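PDB 2Z69: DNR protein, which probably acts as a DNA-binding transcription regulator of the CRP type that senses nitric oxide, the chain here being its sensor domain with the dimerization helix. Local coordinates for residues Val38-Gly43 with Ser109-Phe114; His54-Leu59 with Phe114-Tyr119; Cys63-Arg68 with Thr102-Val107. One frame throughout, in Å; residues are numbered along the deposited sequence.

Interaction 1. Residues Val38-Gly43 with Ser109-Phe114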
# COMPACT_ATOMS: atom_id res chain seq x y z
N VAL B 38 -26.65 -7.97 6.83
CA VAL B 38 -26.91 -8.83 5.68
C VAL B 38 -27.17 -10.22 6.21
O VAL B 38 -26.38 -10.76 6.98
CB VAL B 38 -25.70 -8.87 4.68
CG1 VAL B 38 -25.98 -9.85 3.52
CG2 VAL B 38 -25.38 -7.48 4.16
N ASN B 39 -28.29 -10.78 5.77
CA ASN B 39 -28.71 -12.10 6.23
C ASN B 39 -28.74 -13.10 5.08
O ASN B 39 -29.39 -12.82 4.06
CB ASN B 39 -30.11 -11.99 6.81
CG ASN B 39 -30.17 -11.08 8.00
OD1 ASN B 39 -29.52 -11.31 9.00
ND2 ASN B 39 -31.05 -10.08 7.94
N LEU B 40 -28.12 -14.28 5.26
CA LEU B 40 -28.03 -15.20 4.10
C LEU B 40 -28.32 -16.63 4.42
O LEU B 40 -27.86 -17.12 5.43
CB LEU B 40 -26.63 -15.14 3.47
CG LEU B 40 -26.14 -13.86 2.77
CD1 LEU B 40 -24.67 -14.05 2.44
CD2 LEU B 40 -26.96 -13.45 1.51
N ASP B 41 -29.05 -17.30 3.54
CA ASP B 41 -29.26 -18.73 3.65
C ASP B 41 -28.05 -19.44 3.06
O ASP B 41 -27.28 -18.84 2.34
CB ASP B 41 -30.51 -19.11 2.87
CG ASP B 41 -31.77 -18.88 3.67
OD1 ASP B 41 -31.69 -18.83 4.93
OD2 ASP B 41 -32.84 -18.79 3.03
N LYS B 42 -27.90 -20.72 3.39
CA LYS B 42 -26.89 -21.58 2.80
C LYS B 42 -27.10 -21.56 1.33
O LYS B 42 -28.23 -21.76 0.86
CB LYS B 42 -27.10 -23.04 3.29
CG LYS B 42 -26.21 -24.08 2.58
CD LYS B 42 -26.71 -25.53 2.74
CE LYS B 42 -26.86 -25.96 4.18
NZ LYS B 42 -25.58 -25.81 4.93
N GLY B 43 -26.02 -21.30 0.59
CA GLY B 43 -26.08 -21.33 -0.87
C GLY B 43 -26.30 -19.93 -1.44
O GLY B 43 -26.23 -19.75 -2.65
N SER B 109 -25.76 -17.53 7.33
CA SER B 109 -24.72 -16.60 7.77
C SER B 109 -25.30 -15.21 7.99
O SER B 109 -26.35 -14.85 7.43
CB SER B 109 -23.58 -16.55 6.70
OG SER B 109 -23.01 -17.85 6.49
N GLN B 110 -24.61 -14.41 8.80
CA GLN B 110 -24.99 -13.03 9.00
C GLN B 110 -23.75 -12.17 8.89
O GLN B 110 -22.70 -12.51 9.42
CB GLN B 110 -25.69 -12.84 10.37
CG GLN B 110 -26.32 -11.47 10.48
CD GLN B 110 -27.18 -11.29 11.72
OE1 GLN B 110 -26.70 -11.41 12.83
NE2 GLN B 110 -28.46 -10.98 11.52
N LEU B 111 -23.89 -11.02 8.22
CA LEU B 111 -22.74 -10.15 7.97
C LEU B 111 -23.05 -8.69 8.20
O LEU B 111 -24.22 -8.32 8.24
CB LEU B 111 -22.21 -10.30 6.53
CG LEU B 111 -22.06 -11.75 6.06
CD1 LEU B 111 -23.15 -11.98 5.00
CD2 LEU B 111 -20.73 -11.98 5.44
N PHE B 112 -21.98 -7.90 8.37
CA PHE B 112 -22.00 -6.46 8.24
C PHE B 112 -21.40 -6.15 6.89
O PHE B 112 -20.33 -6.66 6.58
CB PHE B 112 -21.11 -5.82 9.30
CG PHE B 112 -21.73 -5.77 10.66
CD1 PHE B 112 -20.97 -6.12 11.78
CD2 PHE B 112 -23.05 -5.35 10.84
CE1 PHE B 112 -21.51 -6.06 13.07
CE2 PHE B 112 -23.61 -5.27 12.13
CZ PHE B 112 -22.83 -5.63 13.25
N ARG B 113 -22.08 -5.34 6.08
CA ARG B 113 -21.53 -4.87 4.80
C ARG B 113 -21.06 -3.45 5.00
O ARG B 113 -21.88 -2.56 5.25
CB ARG B 113 -22.60 -4.84 3.72
CG ARG B 113 -22.26 -3.97 2.52
CD ARG B 113 -23.15 -4.27 1.27
NE ARG B 113 -24.55 -4.14 1.61
CZ ARG B 113 -25.49 -5.06 1.45
NH1 ARG B 113 -25.23 -6.25 0.90
NH2 ARG B 113 -26.71 -4.77 1.83
N PHE B 114 -19.75 -3.21 4.91
CA PHE B 114 -19.22 -1.87 5.06
C PHE B 114 -18.91 -1.26 3.70
O PHE B 114 -18.33 -1.92 2.86
CB PHE B 114 -17.95 -1.91 5.87
CG PHE B 114 -18.13 -2.42 7.26
CD1 PHE B 114 -17.78 -3.71 7.59
CD2 PHE B 114 -18.62 -1.60 8.24
CE1 PHE B 114 -17.91 -4.17 8.88
CE2 PHE B 114 -18.76 -2.07 9.53
CZ PHE B 114 -18.41 -3.36 9.84
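V38-L40 and S109-L111 run antiparallel, their strand axes 4.8 Å apart at closest approach, with V38 opposite L111 and L40 opposite S109 as hydrogen-bonded pairs on either side of the non-hydrogen-bonded pair N39 and Q110. V38 N reaches L111 O and L111 N returns to V38 O; L40 and S109 exchange the same two bonds, and four backbone bonds in all hold the two strands together. On the face that carries V38, L40 and L111, one methyl does most of the apolar work: L111 CD1 lies 3.6 Å from L40 CD1 and 3.8 Å from V38 CG1. The V38 branches divide the task. CG1, anti to the backbone N (chi1 177°), meets the leucine, while CG2 sits over one face of the R113 guanidinium, off toward its rim, 3.5 Å from NH1. The arginine chain is bent, and NE makes a salt bridge with D36, which probably steadies the flat group beneath the methyl. On the other face the N39 and Q110 side chains lie side by side, pointing the same way, and Q110 NE2 donates to N39 OD1 at 2.8 Å. The donor lies in the carbonyl plane and the N-H points fairly straight, at 161°, although the two amide planes are turned 44° apart. S109 OG turns to V107 O and C63 N. This pairing joins the edge strand 36-40 to strand 109-115 in one wall of the cyclic-nucleotide-binding-type beta barrel; strand 55-59 flanks 109-115 across from it, and helix 25-33 packs against F112 and F114.

Interaction 2. Residues His54-Leu59 with Phe114-Tyr119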
# COMPACT_ATOMS: atom_id res chain seq x y z
N HIS B 54 -18.27 -2.30 -4.28
CA HIS B 54 -18.36 -1.08 -3.45
C HIS B 54 -18.25 -1.35 -1.94
O HIS B 54 -18.23 -0.41 -1.16
CB HIS B 54 -19.68 -0.33 -3.70
CG HIS B 54 -19.85 0.17 -5.10
ND1 HIS B 54 -18.85 0.84 -5.76
CD2 HIS B 54 -20.90 0.12 -5.94
CE1 HIS B 54 -19.28 1.18 -6.97
NE2 HIS B 54 -20.52 0.76 -7.10
N ALA B 55 -18.18 -2.60 -1.51
CA ALA B 55 -18.24 -2.89 -0.08
C ALA B 55 -17.37 -4.07 0.29
O ALA B 55 -17.10 -4.92 -0.54
CB ALA B 55 -19.67 -3.17 0.32
N PHE B 56 -16.89 -4.10 1.53
CA PHE B 56 -16.33 -5.33 2.09
C PHE B 56 -17.19 -5.77 3.29
O PHE B 56 -18.09 -5.03 3.69
CB PHE B 56 -14.87 -5.15 2.50
CG PHE B 56 -14.67 -4.21 3.64
CD1 PHE B 56 -14.76 -2.82 3.45
CD2 PHE B 56 -14.33 -4.70 4.91
CE1 PHE B 56 -14.56 -1.94 4.50
CE2 PHE B 56 -14.14 -3.82 5.98
CZ PHE B 56 -14.23 -2.44 5.78
N TYR B 57 -16.89 -6.95 3.83
CA TYR B 57 -17.78 -7.66 4.74
C TYR B 57 -17.06 -8.11 6.02
O TYR B 57 -15.90 -8.50 6.00
CB TYR B 57 -18.39 -8.87 4.04
CG TYR B 57 -19.30 -8.43 2.93
CD1 TYR B 57 -18.79 -8.05 1.68
CD2 TYR B 57 -20.67 -8.32 3.15
CE1 TYR B 57 -19.66 -7.59 0.66
CE2 TYR B 57 -21.51 -7.84 2.18
CZ TYR B 57 -21.01 -7.51 0.93
OH TYR B 57 -21.92 -7.06 -0.02
N TYR B 58 -17.77 -7.99 7.14
CA TYR B 58 -17.37 -8.70 8.35
C TYR B 58 -18.38 -9.83 8.57
O TYR B 58 -19.60 -9.61 8.55
CB TYR B 58 -17.38 -7.74 9.51
CG TYR B 58 -17.06 -8.37 10.84
CD1 TYR B 58 -18.09 -8.79 11.67
CD2 TYR B 58 -15.74 -8.56 11.24
CE1 TYR B 58 -17.84 -9.37 12.89
CE2 TYR B 58 -15.46 -9.14 12.50
CZ TYR B 58 -16.54 -9.53 13.30
OH TYR B 58 -16.36 -10.11 14.50
N LEU B 59 -17.87 -11.04 8.77
CA LEU B 59 -18.73 -12.22 8.96
C LEU B 59 -19.04 -12.39 10.46
O LEU B 59 -18.20 -12.83 11.25
CB LEU B 59 -18.04 -13.48 8.37
CG LEU B 59 -18.79 -14.81 8.26
CD1 LEU B 59 -20.14 -14.65 7.60
CD2 LEU B 59 -17.92 -15.84 7.53
N PHE B 114 -19.75 -3.21 4.91
CA PHE B 114 -19.22 -1.87 5.06
C PHE B 114 -18.91 -1.26 3.70
O PHE B 114 -18.33 -1.92 2.86
CB PHE B 114 -17.95 -1.91 5.87
CG PHE B 114 -18.13 -2.42 7.26
CD1 PHE B 114 -17.78 -3.71 7.59
CD2 PHE B 114 -18.62 -1.60 8.24
CE1 PHE B 114 -17.91 -4.17 8.88
CE2 PHE B 114 -18.76 -2.07 9.53
CZ PHE B 114 -18.41 -3.36 9.84
N SER B 115 -19.30 -0.01 3.49
CA SER B 115 -18.95 0.73 2.29
C SER B 115 -17.45 0.99 2.20
O SER B 115 -16.82 1.42 3.19
CB SER B 115 -19.69 2.08 2.33
OG SER B 115 -19.24 2.94 1.32
N ASN B 116 -16.88 0.71 1.03
CA ASN B 116 -15.50 1.08 0.73
C ASN B 116 -15.33 2.56 0.99
O ASN B 116 -14.43 2.96 1.74
CB ASN B 116 -15.11 0.69 -0.72
CG ASN B 116 -14.96 -0.82 -0.91
OD1 ASN B 116 -15.07 -1.57 0.04
ND2 ASN B 116 -14.72 -1.26 -2.13
N LYS B 117 -16.24 3.36 0.44
CA LYS B 117 -16.18 4.82 0.56
C LYS B 117 -16.18 5.35 2.02
O LYS B 117 -15.46 6.28 2.35
CB LYS B 117 -17.29 5.48 -0.29
N ALA B 118 -17.00 4.74 2.89
CA ALA B 118 -17.05 5.14 4.29
C ALA B 118 -15.80 4.72 5.04
O ALA B 118 -15.33 5.44 5.87
CB ALA B 118 -18.28 4.57 4.99
N TYR B 119 -15.28 3.54 4.76
CA TYR B 119 -14.06 3.10 5.44
C TYR B 119 -12.89 4.05 5.07
O TYR B 119 -12.17 4.55 5.96
CB TYR B 119 -13.75 1.63 5.12
CG TYR B 119 -12.55 1.06 5.86
CD1 TYR B 119 -12.64 0.68 7.20
CD2 TYR B 119 -11.33 0.91 5.21
CE1 TYR B 119 -11.52 0.14 7.86
CE2 TYR B 119 -10.23 0.39 5.87
CZ TYR B 119 -10.33 -0.00 7.19
OH TYR B 119 -9.22 -0.52 7.80
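F114 N donates to F56 O at 2.7 Å, and F56 N returns a bond to F114 O. Beyond this pair the strand gives way to helix: N116 N donates to H54 O at 2.8 Å, and S115, at the N-cap, accepts from A118 N through OG. The N116 side chain folds back over the H54-A55 peptide, its OD1 3.4 Å from A55 C and in the plane of the F56 ring at the edge. That ring is the hub of an aromatic cluster where the barrel wall of the sensor domain turns into helix 116-123. F56 CG lies between its backbone N and carbonyl carbon (chi1 67°). F114 CB stands over one face of the F56 ring, 4.0 Å from the ring centroid in a CH-pi contact, while the two rings, 30° from parallel, are slid apart and barely overlap. Toward the helix the edge of F56 meets the face of Y119, planes at 77° and centroids 5.2 Å apart. At its other end F114 presents its own edge to Y58, CE1 lying 3.7 Å from Y58 CB. F20 packs on both phenylalanines, and Y119 OH is bonded to L19 O.

Interaction 3. Residues Cys63-Arg68 with Thr102-Val107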
# COMPACT_ATOMS: atom_id res chain seq x y z
N CYS B 63 -20.22 -18.90 7.59
CA CYS B 63 -19.04 -19.36 6.83
C CYS B 63 -19.24 -19.09 5.33
O CYS B 63 -20.26 -19.44 4.76
CB CYS B 63 -18.77 -20.84 7.11
SG CYS B 63 -17.34 -21.58 6.25
N VAL B 64 -18.25 -18.46 4.69
CA VAL B 64 -18.40 -17.97 3.29
C VAL B 64 -17.24 -18.53 2.46
O VAL B 64 -16.10 -18.54 2.94
CB VAL B 64 -18.40 -16.44 3.27
CG1 VAL B 64 -17.98 -15.88 1.91
CG2 VAL B 64 -19.79 -15.89 3.71
N LYS B 65 -17.51 -19.09 1.28
CA LYS B 65 -16.43 -19.51 0.40
C LYS B 65 -16.26 -18.52 -0.76
O LYS B 65 -17.25 -17.93 -1.26
CB LYS B 65 -16.62 -20.94 -0.11
CG LYS B 65 -17.77 -21.13 -1.11
CD LYS B 65 -17.63 -22.45 -1.86
CE LYS B 65 -18.87 -22.68 -2.73
NZ LYS B 65 -18.87 -23.97 -3.55
N ILE B 66 -15.02 -18.34 -1.20
CA ILE B 66 -14.74 -17.35 -2.26
C ILE B 66 -14.00 -18.03 -3.42
O ILE B 66 -12.98 -18.65 -3.21
CB ILE B 66 -13.92 -16.12 -1.67
CG1 ILE B 66 -14.71 -15.50 -0.49
CG2 ILE B 66 -13.58 -15.09 -2.77
CD1 ILE B 66 -14.19 -14.23 -0.00
N TYR B 67 -14.52 -17.91 -4.63
CA TYR B 67 -14.05 -18.67 -5.80
C TYR B 67 -14.27 -17.93 -7.12
O TYR B 67 -15.16 -17.08 -7.20
CB TYR B 67 -14.77 -20.03 -5.90
CG TYR B 67 -16.29 -19.94 -6.11
CD1 TYR B 67 -17.14 -19.79 -5.04
CD2 TYR B 67 -16.87 -20.01 -7.40
CE1 TYR B 67 -18.52 -19.70 -5.20
CE2 TYR B 67 -18.26 -19.94 -7.57
CZ TYR B 67 -19.07 -19.79 -6.44
OH TYR B 67 -20.44 -19.71 -6.53
N ARG B 68 -13.49 -18.25 -8.16
CA ARG B 68 -13.83 -17.82 -9.51
C ARG B 68 -14.26 -19.04 -10.34
O ARG B 68 -13.59 -20.09 -10.33
CB ARG B 68 -12.65 -17.17 -10.23
CG ARG B 68 -11.87 -16.10 -9.46
CD ARG B 68 -10.39 -16.16 -9.85
NE ARG B 68 -9.64 -14.92 -9.60
CZ ARG B 68 -9.10 -14.17 -10.56
NH1 ARG B 68 -9.20 -14.52 -11.84
NH2 ARG B 68 -8.44 -13.07 -10.25
N THR B 102 -16.56 -14.62 -6.64
CA THR B 102 -17.91 -14.75 -6.06
C THR B 102 -17.72 -15.23 -4.64
O THR B 102 -16.82 -16.00 -4.37
CB THR B 102 -18.68 -15.86 -6.85
OG1 THR B 102 -18.82 -15.46 -8.22
CG2 THR B 102 -20.01 -16.18 -6.27
N ALA B 103 -18.60 -14.78 -3.74
CA ALA B 103 -18.56 -15.18 -2.32
C ALA B 103 -19.93 -15.76 -2.05
O ALA B 103 -20.95 -15.11 -2.34
CB ALA B 103 -18.31 -13.98 -1.44
N GLN B 104 -19.97 -16.98 -1.51
CA GLN B 104 -21.21 -17.72 -1.30
C GLN B 104 -21.23 -18.28 0.11
O GLN B 104 -20.25 -18.84 0.56
CB GLN B 104 -21.32 -18.90 -2.30
CG GLN B 104 -22.69 -19.63 -2.29
CD GLN B 104 -22.79 -20.73 -3.37
OE1 GLN B 104 -23.87 -21.03 -3.90
NE2 GLN B 104 -21.69 -21.29 -3.71
N ALA B 105 -22.36 -18.16 0.79
CA ALA B 105 -22.49 -18.71 2.12
C ALA B 105 -22.58 -20.22 2.00
O ALA B 105 -23.32 -20.74 1.17
CB ALA B 105 -23.74 -18.15 2.80
N VAL B 106 -21.80 -20.94 2.79
CA VAL B 106 -21.90 -22.39 2.82
C VAL B 106 -22.79 -22.90 3.99
O VAL B 106 -23.10 -24.08 4.02
CB VAL B 106 -20.54 -23.08 2.85
CG1 VAL B 106 -19.57 -22.43 1.85
CG2 VAL B 106 -19.98 -23.02 4.20
N VAL B 107 -23.17 -22.02 4.91
CA VAL B 107 -24.21 -22.27 5.96
C VAL B 107 -24.99 -20.94 6.15
O VAL B 107 -24.54 -19.91 5.66
CB VAL B 107 -23.60 -22.69 7.32
CG1 VAL B 107 -22.86 -24.03 7.21
CG2 VAL B 107 -22.67 -21.63 7.83
O HOH W 1 -16.91 -16.57 -9.72
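A103 CB rests against V64 CG1 at 3.9 Å and I66 CG1 at 4.0 Å, one methyl meeting a branch of each neighbour on the face shared by V64, I66, A103 and A105. V64 and I66 occupy non-hydrogen-bonded positions opposite A105 and A103. Between and beyond them K65 and Q104 exchange two backbone bonds, as do Y67 and T102, and V106 N adds a fifth to C63 O. On the opposite face T102 CB lies over the Y67 ring, 4.2 Å from its centroid in a CH-pi contact, and T102 CG2 comes 3.6 Å from Y67 OH. Y67 CG lies between its backbone N and carbonyl carbon (chi1 63°), on the side of the sheet to which T102 also points. Further along this face the extended K65 chain runs beside Q104, pointing the same way; its CG meets V106 CG1 at 3.7 Å, and NZ goes on to a salt bridge with E75. C63 SG touches V106 CG2 at 3.6 Å. At the far end a water accepts a hydrogen bond from T102 OG1 and donates one to Y67 O, while Q49 N also bonds OG1. Strands 45-47 and 75-82 flank the pair in this second barrel sheet, F87 of strand 86-87 packs on V64, I66 and A103, and L151 of the second subunit packs on I66.

Overall arrangement
Interactions 1 and 2 share F114 and use one sheet, where strand 109-115 is held by 36-40 on one side and 55-59 on the other, interaction 2 also taking in the first turn of helix 116-123; F112 N and Y58 O continue the bonding between them. Interaction 3 belongs to the second sheet, its centre about 11 Å from that of interaction 1 and about 17 Å from that of interaction 2. G43 N to A105 O and K42 NZ to V106 O tie it to interaction 1. Interaction 2 is the buried core contact, with aromatic chemistry; 1 and 3 are partly buried, each with an apolar face and a more polar one. Of the three, only interaction 3 meets the second subunit.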